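Local coordinates for protein mevalonate kinase (PDB 2X7I) that probably catalyses the ATP-dependent phosphorylation of mevalonate to phosphomevalonate, an early step of isoprenoid synthesis in Staphylococcus aureus, at residues S144-D147 and T148-V152; L128-K131 and A132-E136; P156-Q160 and K161-E165; V109-V112 and R113-D117. All coordinates share one frame; numbering follows the deposited sequence.

The four contacts are local and lie in series along the chain, so none encloses or crosses another. Contact 4 (109-117) comes first, as successive turns of helix 103-119. Contact 2 (128-136) follows in helix 125-140, which packs on the first helix through Leu128 against Val112 and Ala132 against Val109. Contact 1 (144-152) opens helix 145-153, whose start is tied back to contact 2 by polar groups and whose Val152 also reaches Val109. Contact 3 (156-165) closes the hairpin that comes next; Val157 and Phe159 lie against Ile146 of contact 1. Three helices and a hairpin of the mixed sheet are thus joined, with contact 1 touching the other three.

Contact 1: residues S144-D147 and T148-V152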
loop_
_atom_site.group_PDB
_atom_site.type_symbol
_atom_site.label_atom_id
_atom_site.label_comp_id
_atom_site.label_asym_id
_atom_site.label_seq_id
_atom_site.Cartn_x
_atom_site.Cartn_y
_atom_site.Cartn_z
ATOM N N SER A 144 1.157 4.098 -11.053
ATOM C CA SER A 144 2.015 3.031 -10.578
ATOM C C SER A 144 1.458 1.727 -11.123
ATOM O O SER A 144 0.447 1.232 -10.639
ATOM C CB SER A 144 2.091 3.026 -9.052
ATOM O OG SER A 144 2.937 1.972 -8.603
ATOM N N GLY A 145 2.095 1.210 -12.167
ATOM C CA GLY A 145 1.678 -0.038 -12.786
ATOM C C GLY A 145 1.645 -1.211 -11.818
ATOM O O GLY A 145 0.682 -1.988 -11.801
ATOM N N ILE A 146 2.693 -1.343 -11.011
ATOM C CA ILE A 146 2.767 -2.458 -10.062
ATOM C C ILE A 146 1.675 -2.368 -8.986
ATOM O O ILE A 146 1.039 -3.371 -8.679
ATOM C CB ILE A 146 4.178 -2.601 -9.422
ATOM C CG1 ILE A 146 4.275 -3.921 -8.655
ATOM C CG2 ILE A 146 4.504 -1.419 -8.504
ATOM C CD1 ILE A 146 5.718 -4.367 -8.337
ATOM N N ASP A 147 1.455 -1.169 -8.438
ATOM C CA ASP A 147 0.453 -0.960 -7.388
ATOM C C ASP A 147 -0.942 -1.269 -7.936
ATOM O O ASP A 147 -1.690 -2.018 -7.331
ATOM C CB ASP A 147 0.465 0.481 -6.859
ATOM C CG ASP A 147 1.781 0.876 -6.162
ATOM O OD1 ASP A 147 2.776 0.112 -6.211
ATOM O OD2 ASP A 147 1.811 1.986 -5.565
ATOM N N THR A 148 -1.274 -0.717 -9.094
ATOM C CA THR A 148 -2.595 -0.917 -9.670
ATOM C C THR A 148 -2.864 -2.395 -10.014
ATOM O O THR A 148 -3.942 -2.915 -9.741
ATOM C CB THR A 148 -2.813 -0.047 -10.926
ATOM O OG1 THR A 148 -2.523 1.322 -10.618
ATOM C CG2 THR A 148 -4.254 -0.163 -11.416
ATOM N N GLN A 149 -1.889 -3.060 -10.612
ATOM C CA GLN A 149 -2.051 -4.464 -10.971
ATOM C C GLN A 149 -2.162 -5.358 -9.726
ATOM O O GLN A 149 -3.003 -6.247 -9.678
ATOM C CB GLN A 149 -0.914 -4.925 -11.892
ATOM C CG GLN A 149 -0.906 -6.424 -12.211
ATOM C CD GLN A 149 -2.174 -6.920 -12.898
ATOM O OE1 GLN A 149 -2.998 -6.128 -13.352
ATOM N NE2 GLN A 149 -2.324 -8.250 -12.989
ATOM N N THR A 150 -1.335 -5.112 -8.715
ATOM C CA THR A 150 -1.409 -5.891 -7.473
ATOM C C THR A 150 -2.770 -5.708 -6.813
ATOM O O THR A 150 -3.410 -6.679 -6.426
ATOM C CB THR A 150 -0.300 -5.483 -6.481
ATOM O OG1 THR A 150 0.983 -5.609 -7.112
ATOM C CG2 THR A 150 -0.347 -6.346 -5.233
ATOM N N ILE A 151 -3.214 -4.460 -6.709
ATOM C CA ILE A 151 -4.499 -4.133 -6.099
ATOM C C ILE A 151 -5.696 -4.730 -6.856
ATOM O O ILE A 151 -6.518 -5.415 -6.259
ATOM C CB ILE A 151 -4.681 -2.601 -5.963
ATOM C CG1 ILE A 151 -3.746 -2.052 -4.885
ATOM C CG2 ILE A 151 -6.111 -2.249 -5.578
ATOM C CD1 ILE A 151 -3.687 -0.552 -4.882
ATOM N N VAL A 152 -5.778 -4.484 -8.159
ATOM C CA VAL A 152 -6.898 -4.955 -8.975
ATOM C C VAL A 152 -6.987 -6.480 -9.037
ATOM O O VAL A 152 -8.045 -7.053 -8.767
ATOM C CB VAL A 152 -6.836 -4.381 -10.400
ATOM C CG1 VAL A 152 -7.871 -5.042 -11.289
ATOM C CG2 VAL A 152 -7.066 -2.890 -10.353
#
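Thr150 lies alongside Ile146 one helical turn earlier, and its side chain turns back onto that residue's carbonyl. Its CB is 3.3 Å from Ile146 O. From CB the hydroxyl is set beside the residue's own backbone N (chi1 -56°), which brings OG1 down to a hydrogen bond of 2.7 Å with Ile146 O; the same OG1 lies 4.0 Å from Ile146 CG1. The backbone Thr150 N gives Ile146 O a second bond, of 2.9 Å, and the two donors come from opposite faces of the carbonyl plane. Ile146 O is thus gripped twice, and the hydroxyl of the buried Thr150 finds its acceptor within the helix.

Thr148 has a similar torsion, and its OG1 lies 3.0 Å from Ser144 O, but this hydroxyl is also paired with Glu136 of the preceding helix. Ile151 wraps closely over another carbonyl, with CG1 3.2 Å from Asp147 O, while its backbone N bonds to that oxygen. At the helix start, Asp147 N donates a weak bond to Ser144 OG (3.5 Å). Asp147 OD2 forms a salt bridge with Lys14, and the side chain comes within about 3 Å of a bound citrate, probably from the crystallisation liquor though it may mark a pocket. The arrangement is a serine N-cap opening helix 145-153 of the GHMP kinase fold.

Contact 2: residues L128-K131 and A132-E136; sequences LIEK and ANWAE
Trp134 folds back over the preceding turn of helix 125-140, laying one face of its indole across the carbonyl of Glu130. The fit is tight: Glu130 O is 2.9 Å from Trp134 CD1, while Trp134 N donates an ordinary helical bond of 3.0 Å to the same oxygen. The indole is placed there by its first torsion, which sets CG beside the backbone N (chi1 -55°) and so sends the ring back toward the N-terminal end of the helix. Further along the indole, Glu130 OE1 is 3.6 Å from Trp134 NE1, with the carboxylate plane turned 63° from the ring. Lys131 runs by the six-membered ring on an oblique path, its CD 4.3 Å from Trp134 CE3.

Beyond this shell, Lys131 also touches Tyr116 of helix 103-119. The inner side of the helix is held by Glu136, whose OE1 accepts from Ser144 N, and by Ile129, which packs on Gln149 and Val152 of helix 145-153. The side carrying Trp134 is the more solvent-accessible one. On the inward side the local contact is apolar and modest, Leu128 bringing CD1 to 4.3 Å from Ala132 CB.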
loop_
_atom_site.group_PDB
_atom_site.type_symbol
_atom_site.label_atom_id
_atom_site.label_comp_id
_atom_site.label_asym_id
_atom_site.label_seq_id
_atom_site.Cartn_x
_atom_site.Cartn_y
_atom_site.Cartn_z
ATOM N N LEU A 128 -10.546 -1.337 -15.686
ATOM C CA LEU A 128 -10.215 -0.743 -14.402
ATOM C C LEU A 128 -8.742 -0.370 -14.337
ATOM O O LEU A 128 -8.400 0.707 -13.863
ATOM C CB LEU A 128 -10.560 -1.724 -13.265
ATOM C CG LEU A 128 -10.256 -1.304 -11.829
ATOM C CD1 LEU A 128 -10.706 0.149 -11.575
ATOM C CD2 LEU A 128 -10.900 -2.299 -10.815
ATOM N N ILE A 129 -7.883 -1.276 -14.806
ATOM C CA ILE A 129 -6.440 -1.061 -14.841
ATOM C C ILE A 129 -6.103 0.210 -15.615
ATOM O O ILE A 129 -5.383 1.070 -15.112
ATOM C CB ILE A 129 -5.686 -2.248 -15.518
ATOM C CG1 ILE A 129 -5.767 -3.521 -14.659
ATOM C CG2 ILE A 129 -4.227 -1.883 -15.763
ATOM C CD1 ILE A 129 -5.077 -3.392 -13.329
ATOM N N GLU A 130 -6.639 0.314 -16.831
ATOM C CA GLU A 130 -6.420 1.476 -17.679
ATOM C C GLU A 130 -6.944 2.766 -17.038
ATOM O O GLU A 130 -6.231 3.762 -16.985
ATOM C CB GLU A 130 -7.095 1.288 -19.040
ATOM C CG GLU A 130 -6.596 0.075 -19.839
ATOM C CD GLU A 130 -5.237 0.284 -20.444
ATOM O OE1 GLU A 130 -4.747 1.427 -20.437
ATOM O OE2 GLU A 130 -4.664 -0.697 -20.941
ATOM N N LYS A 131 -8.181 2.745 -16.557
ATOM C CA LYS A 131 -8.804 3.939 -15.995
ATOM C C LYS A 131 -8.167 4.356 -14.669
ATOM O O LYS A 131 -8.031 5.539 -14.393
ATOM C CB LYS A 131 -10.306 3.725 -15.808
ATOM C CG LYS A 131 -11.117 3.750 -17.092
ATOM C CD LYS A 131 -11.536 5.171 -17.475
ATOM C CE LYS A 131 -12.741 5.165 -18.427
ATOM N NZ LYS A 131 -12.912 6.460 -19.171
ATOM N N ALA A 132 -7.783 3.383 -13.849
ATOM C CA ALA A 132 -7.122 3.684 -12.584
ATOM C C ALA A 132 -5.735 4.283 -12.837
ATOM O O ALA A 132 -5.353 5.250 -12.181
ATOM C CB ALA A 132 -7.024 2.440 -11.702
ATOM N N ASN A 133 -4.986 3.722 -13.778
ATOM C CA ASN A 133 -3.659 4.256 -14.091
ATOM C C ASN A 133 -3.782 5.690 -14.618
ATOM O O ASN A 133 -3.012 6.555 -14.217
ATOM C CB ASN A 133 -2.878 3.339 -15.062
ATOM C CG ASN A 133 -2.249 2.115 -14.354
ATOM O OD1 ASN A 133 -2.450 0.968 -14.758
ATOM N ND2 ASN A 133 -1.484 2.370 -13.303
ATOM N N TRP A 134 -4.794 5.948 -15.449
ATOM C CA TRP A 134 -5.051 7.301 -15.949
ATOM C C TRP A 134 -5.451 8.276 -14.837
ATOM O O TRP A 134 -5.025 9.440 -14.839
ATOM C CB TRP A 134 -6.119 7.308 -17.060
ATOM C CG TRP A 134 -5.827 6.386 -18.248
ATOM C CD1 TRP A 134 -4.666 5.684 -18.502
ATOM C CD2 TRP A 134 -6.717 6.082 -19.334
ATOM N NE1 TRP A 134 -4.800 4.955 -19.660
ATOM C CE2 TRP A 134 -6.043 5.187 -20.192
ATOM C CE3 TRP A 134 -8.025 6.470 -19.654
ATOM C CZ2 TRP A 134 -6.632 4.680 -21.358
ATOM C CZ3 TRP A 134 -8.607 5.968 -20.814
ATOM C CH2 TRP A 134 -7.908 5.078 -21.650
ATOM N N ALA A 135 -6.248 7.801 -13.882
ATOM C CA ALA A 135 -6.706 8.643 -12.760
ATOM C C ALA A 135 -5.554 9.015 -11.822
ATOM O O ALA A 135 -5.463 10.151 -11.362
ATOM C CB ALA A 135 -7.838 7.963 -11.985
ATOM N N GLU A 136 -4.682 8.053 -11.552
ATOM C CA GLU A 136 -3.453 8.296 -10.797
ATOM C C GLU A 136 -2.590 9.386 -11.444
ATOM O O GLU A 136 -2.134 10.303 -10.768
ATOM C CB GLU A 136 -2.648 7.014 -10.681
ATOM C CG GLU A 136 -3.323 5.949 -9.834
ATOM C CD GLU A 136 -2.830 4.561 -10.160
ATOM O OE1 GLU A 136 -1.654 4.422 -10.541
ATOM O OE2 GLU A 136 -3.617 3.606 -10.029
#

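Contact 3: residues P156-Q160 and K161-E165; sequences PVWFQ and KGHAE
This is a tight antiparallel beta hairpin, in which strand 157-160 turns directly into strand 163-165 at one edge of the mixed sheet; Trp158 and His163 meet across it. Trp158 and Glu165 form a hydrogen-bonded pair, Trp158 N donating to Glu165 O at 2.9 Å in a nearly straight bond, while Trp158 O accepts from Glu165 N. Gln160 and His163 make the second such pair, closing the turn. Between them lies the non-hydrogen-bonded pair Phe159 and Ala164, where Ala164 CB comes to 3.5 Å from Phe159 CD1 on the face turned to Ile146 of helix 145-153.

Trp158, Gln160, His163 and Glu165 share the other face. The His163 ring points its edge at the six-membered ring of Trp158, the planes standing 89° apart, with His163 CE1 3.7 Å from Trp158 CH2. Its first torsion (chi1 67°) wedges the imidazole between its own backbone N and carbonyl carbon, so that one face also lies over Gln160 O, 3.4 Å from His163 CD2. The indole is held from its rim as well: Trp158 NE1 donates in the ring plane to a lone pair of Gln160 OE1 at 3.0 Å. The other end of that amide is taken by Gly211 O of helix 203-222, fixing its rotation. Glu165 CG rests 4.0 Å from Trp158 CE3. With Lys161 and Gly162 at its corners, the arrangement is a two-residue beta hairpin closed by a type II' turn.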
loop_
_atom_site.group_PDB
_atom_site.type_symbol
_atom_site.label_atom_id
_atom_site.label_comp_id
_atom_site.label_asym_id
_atom_site.label_seq_id
_atom_site.Cartn_x
_atom_site.Cartn_y
_atom_site.Cartn_z
ATOM N N PRO A 156 -0.093 -11.280 -5.757
ATOM C CA PRO A 156 1.243 -10.705 -5.720
ATOM C C PRO A 156 1.774 -10.463 -7.127
ATOM O O PRO A 156 1.443 -11.210 -8.036
ATOM C CB PRO A 156 2.085 -11.776 -4.998
ATOM C CG PRO A 156 1.143 -12.712 -4.395
ATOM C CD PRO A 156 -0.095 -12.658 -5.239
ATOM N N VAL A 157 2.569 -9.413 -7.292
ATOM C CA VAL A 157 3.245 -9.112 -8.548
ATOM C C VAL A 157 4.752 -9.109 -8.293
ATOM O O VAL A 157 5.223 -8.486 -7.349
ATOM C CB VAL A 157 2.832 -7.736 -9.100
ATOM C CG1 VAL A 157 3.697 -7.361 -10.311
ATOM C CG2 VAL A 157 1.346 -7.722 -9.453
ATOM N N TRP A 158 5.487 -9.814 -9.145
ATOM C CA TRP A 158 6.910 -10.037 -8.981
ATOM C C TRP A 158 7.624 -9.428 -10.182
ATOM O O TRP A 158 7.326 -9.805 -11.318
ATOM C CB TRP A 158 7.171 -11.550 -8.891
ATOM C CG TRP A 158 8.605 -11.972 -9.083
ATOM C CD1 TRP A 158 9.714 -11.368 -8.564
ATOM C CD2 TRP A 158 9.076 -13.102 -9.834
ATOM N NE1 TRP A 158 10.850 -12.043 -8.962
ATOM C CE2 TRP A 158 10.486 -13.107 -9.742
ATOM C CE3 TRP A 158 8.445 -14.100 -10.587
ATOM C CZ2 TRP A 158 11.278 -14.088 -10.365
ATOM C CZ3 TRP A 158 9.231 -15.070 -11.213
ATOM C CH2 TRP A 158 10.634 -15.058 -11.093
ATOM N N PHE A 159 8.532 -8.474 -9.927
ATOM C CA PHE A 159 9.427 -7.910 -10.953
ATOM C C PHE A 159 10.825 -8.501 -10.790
ATOM O O PHE A 159 11.320 -8.594 -9.672
ATOM C CB PHE A 159 9.553 -6.384 -10.787
ATOM C CG PHE A 159 8.368 -5.566 -11.302
ATOM C CD1 PHE A 159 7.151 -6.153 -11.651
ATOM C CD2 PHE A 159 8.488 -4.183 -11.403
ATOM C CE1 PHE A 159 6.088 -5.369 -12.103
ATOM C CE2 PHE A 159 7.435 -3.397 -11.844
ATOM C CZ PHE A 159 6.228 -3.988 -12.198
ATOM N N GLN A 160 11.477 -8.865 -11.898
ATOM C CA GLN A 160 12.878 -9.318 -11.878
ATOM C C GLN A 160 13.542 -9.124 -13.236
ATOM O O GLN A 160 13.009 -9.595 -14.246
ATOM C CB GLN A 160 12.961 -10.811 -11.554
ATOM C CG GLN A 160 14.335 -11.281 -11.087
ATOM C CD GLN A 160 14.576 -10.998 -9.613
ATOM O OE1 GLN A 160 13.688 -11.190 -8.782
ATOM N NE2 GLN A 160 15.777 -10.537 -9.284
ATOM N N LYS A 161 14.722 -8.499 -13.265
ATOM C CA LYS A 161 15.513 -8.388 -14.500
ATOM C C LYS A 161 14.658 -7.778 -15.616
ATOM O O LYS A 161 14.206 -6.657 -15.469
ATOM C CB LYS A 161 16.099 -9.753 -14.909
ATOM C CG LYS A 161 17.310 -10.215 -14.097
ATOM C CD LYS A 161 17.920 -11.481 -14.718
ATOM C CE LYS A 161 19.387 -11.680 -14.340
ATOM N NZ LYS A 161 20.094 -12.596 -15.293
ATOM N N GLY A 162 14.410 -8.516 -16.697
ATOM C CA GLY A 162 13.648 -8.012 -17.842
ATOM C C GLY A 162 12.270 -8.637 -17.998
ATOM O O GLY A 162 11.712 -8.641 -19.089
ATOM N N HIS A 163 11.718 -9.165 -16.908
ATOM C CA HIS A 163 10.383 -9.768 -16.938
ATOM C C HIS A 163 9.581 -9.455 -15.679
ATOM O O HIS A 163 10.146 -9.073 -14.656
ATOM C CB HIS A 163 10.448 -11.287 -17.209
ATOM C CG HIS A 163 11.072 -12.098 -16.112
ATOM N ND1 HIS A 163 10.334 -12.675 -15.102
ATOM C CD2 HIS A 163 12.356 -12.483 -15.902
ATOM C CE1 HIS A 163 11.139 -13.357 -14.303
ATOM N NE2 HIS A 163 12.372 -13.251 -14.761
ATOM N N ALA A 164 8.260 -9.578 -15.788
ATOM C CA ALA A 164 7.347 -9.398 -14.645
ATOM C C ALA A 164 6.225 -10.438 -14.693
ATOM O O ALA A 164 5.796 -10.842 -15.771
ATOM C CB ALA A 164 6.765 -7.995 -14.631
ATOM N N GLU A 165 5.770 -10.883 -13.523
ATOM C CA GLU A 165 4.737 -11.922 -13.441
ATOM C C GLU A 165 3.740 -11.607 -12.339
ATOM O O GLU A 165 4.056 -10.901 -11.382
ATOM C CB GLU A 165 5.350 -13.296 -13.151
ATOM C CG GLU A 165 6.520 -13.700 -14.045
ATOM C CD GLU A 165 6.141 -13.857 -15.508
ATOM O OE1 GLU A 165 7.040 -13.716 -16.375
ATOM O OE2 GLU A 165 4.951 -14.129 -15.793
#

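Contact 4: residues V109-V112 and R113-D117; sequences VAFV and RASYD
Successive turns of helix 103-119, a helix of the GHMP kinase N-terminal domain that is largely buried over these turns, meet here through Val109 and Arg113, which run side by side. Arg113 extends along the helix, its CG passing 3.3 Å from Val109 O, and sets one face of its guanidinium against the valine methyl; Val109 CG1 is 3.4 Å from Arg113 NH1. The apolar methyl leaves the in-plane N-H groups usable, and NH1 donates to the carbonyl of Glu10.

On another side, Tyr116 stands along Val112, with Val112 CG1 3.9 Å from Tyr116 CD1. Val112 O lies at the edge of the same ring while accepting the backbone N-H of Tyr116. The phenol oxygen continues to Glu127, near the start of the next helix.

Phe111 and Ser115 make the third contact. The ring packs on Leu73, Val74 and Phe77 of helix 70-80, and one of its faces carries the serine oxygen, Ser115 OG being 3.3 Å from Phe111 CE2. The serine's chi1 of -61° sets this hydroxyl beside its own backbone N, and both atoms donate to Phe111 O from opposite faces of the carbonyl plane, Ser115 N at 2.9 Å and Ser115 OG at 2.6 Å.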
loop_
_atom_site.group_PDB
_atom_site.type_symbol
_atom_site.label_atom_id
_atom_site.label_comp_id
_atom_site.label_asym_id
_atom_site.label_seq_id
_atom_site.Cartn_x
_atom_site.Cartn_y
_atom_site.Cartn_z
ATOM N N VAL A 109 -8.508 3.259 -7.822
ATOM C CA VAL A 109 -9.271 2.026 -8.041
ATOM C C VAL A 109 -10.682 2.132 -7.424
ATOM O O VAL A 109 -11.665 1.731 -8.052
ATOM C CB VAL A 109 -8.518 0.799 -7.487
ATOM C CG1 VAL A 109 -9.393 -0.465 -7.525
ATOM C CG2 VAL A 109 -7.224 0.581 -8.284
ATOM N N ALA A 110 -10.766 2.683 -6.211
ATOM C CA ALA A 110 -12.030 2.896 -5.524
ATOM C C ALA A 110 -12.910 3.889 -6.277
ATOM O O ALA A 110 -14.110 3.656 -6.469
ATOM C CB ALA A 110 -11.782 3.383 -4.122
ATOM N N PHE A 111 -12.316 4.995 -6.710
ATOM C CA PHE A 111 -13.075 6.017 -7.414
ATOM C C PHE A 111 -13.635 5.515 -8.755
ATOM O O PHE A 111 -14.783 5.830 -9.112
ATOM C CB PHE A 111 -12.253 7.281 -7.638
ATOM C CG PHE A 111 -13.032 8.369 -8.283
ATOM C CD1 PHE A 111 -13.840 9.195 -7.525
ATOM C CD2 PHE A 111 -13.013 8.530 -9.650
ATOM C CE1 PHE A 111 -14.604 10.184 -8.127
ATOM C CE2 PHE A 111 -13.772 9.512 -10.253
ATOM C CZ PHE A 111 -14.565 10.341 -9.496
ATOM N N VAL A 112 -12.827 4.754 -9.492
ATOM C CA VAL A 112 -13.251 4.225 -10.788
ATOM C C VAL A 112 -14.369 3.202 -10.613
ATOM O O VAL A 112 -15.340 3.227 -11.349
ATOM C CB VAL A 112 -12.096 3.582 -11.568
ATOM C CG1 VAL A 112 -12.648 2.798 -12.772
ATOM C CG2 VAL A 112 -11.103 4.643 -12.018
ATOM N N ARG A 113 -14.218 2.308 -9.643
ATOM C CA ARG A 113 -15.265 1.369 -9.289
ATOM C C ARG A 113 -16.591 2.086 -8.958
ATOM O O ARG A 113 -17.627 1.782 -9.542
ATOM C CB ARG A 113 -14.814 0.502 -8.113
ATOM C CG ARG A 113 -13.880 -0.615 -8.536
ATOM C CD ARG A 113 -13.251 -1.352 -7.355
ATOM N NE ARG A 113 -12.571 -2.562 -7.818
ATOM C CZ ARG A 113 -11.648 -3.242 -7.140
ATOM N NH1 ARG A 113 -11.255 -2.858 -5.929
ATOM N NH2 ARG A 113 -11.115 -4.322 -7.684
ATOM N N ALA A 114 -16.533 3.040 -8.029
ATOM C CA ALA A 114 -17.683 3.857 -7.666
ATOM C C ALA A 114 -18.319 4.519 -8.886
ATOM O O ALA A 114 -19.550 4.576 -9.000
ATOM C CB ALA A 114 -17.267 4.923 -6.656
ATOM N N SER A 115 -17.473 5.015 -9.787
ATOM C CA SER A 115 -17.925 5.736 -10.981
ATOM C C SER A 115 -18.747 4.845 -11.890
ATOM O O SER A 115 -19.823 5.234 -12.333
ATOM C CB SER A 115 -16.733 6.282 -11.779
ATOM O OG SER A 115 -15.991 7.200 -11.004
ATOM N N TYR A 116 -18.222 3.657 -12.177
ATOM C CA TYR A 116 -18.927 2.698 -13.017
ATOM C C TYR A 116 -20.213 2.207 -12.359
ATOM O O TYR A 116 -21.226 2.039 -13.030
ATOM C CB TYR A 116 -18.028 1.517 -13.372
ATOM C CG TYR A 116 -17.162 1.808 -14.563
ATOM C CD1 TYR A 116 -16.152 2.766 -14.489
ATOM C CD2 TYR A 116 -17.351 1.141 -15.772
ATOM C CE1 TYR A 116 -15.356 3.054 -15.576
ATOM C CE2 TYR A 116 -16.547 1.425 -16.877
ATOM C CZ TYR A 116 -15.552 2.381 -16.761
ATOM O OH TYR A 116 -14.751 2.685 -17.827
ATOM N N ASP A 117 -20.165 1.979 -11.052
ATOM C CA ASP A 117 -21.341 1.544 -10.307
ATOM C C ASP A 117 -22.460 2.599 -10.374
ATOM O O ASP A 117 -23.620 2.264 -10.557
ATOM C CB ASP A 117 -20.958 1.244 -8.852
ATOM C CG ASP A 117 -22.064 0.548 -8.090
ATOM O OD1 ASP A 117 -22.719 -0.330 -8.682
ATOM O OD2 ASP A 117 -22.265 0.865 -6.895
#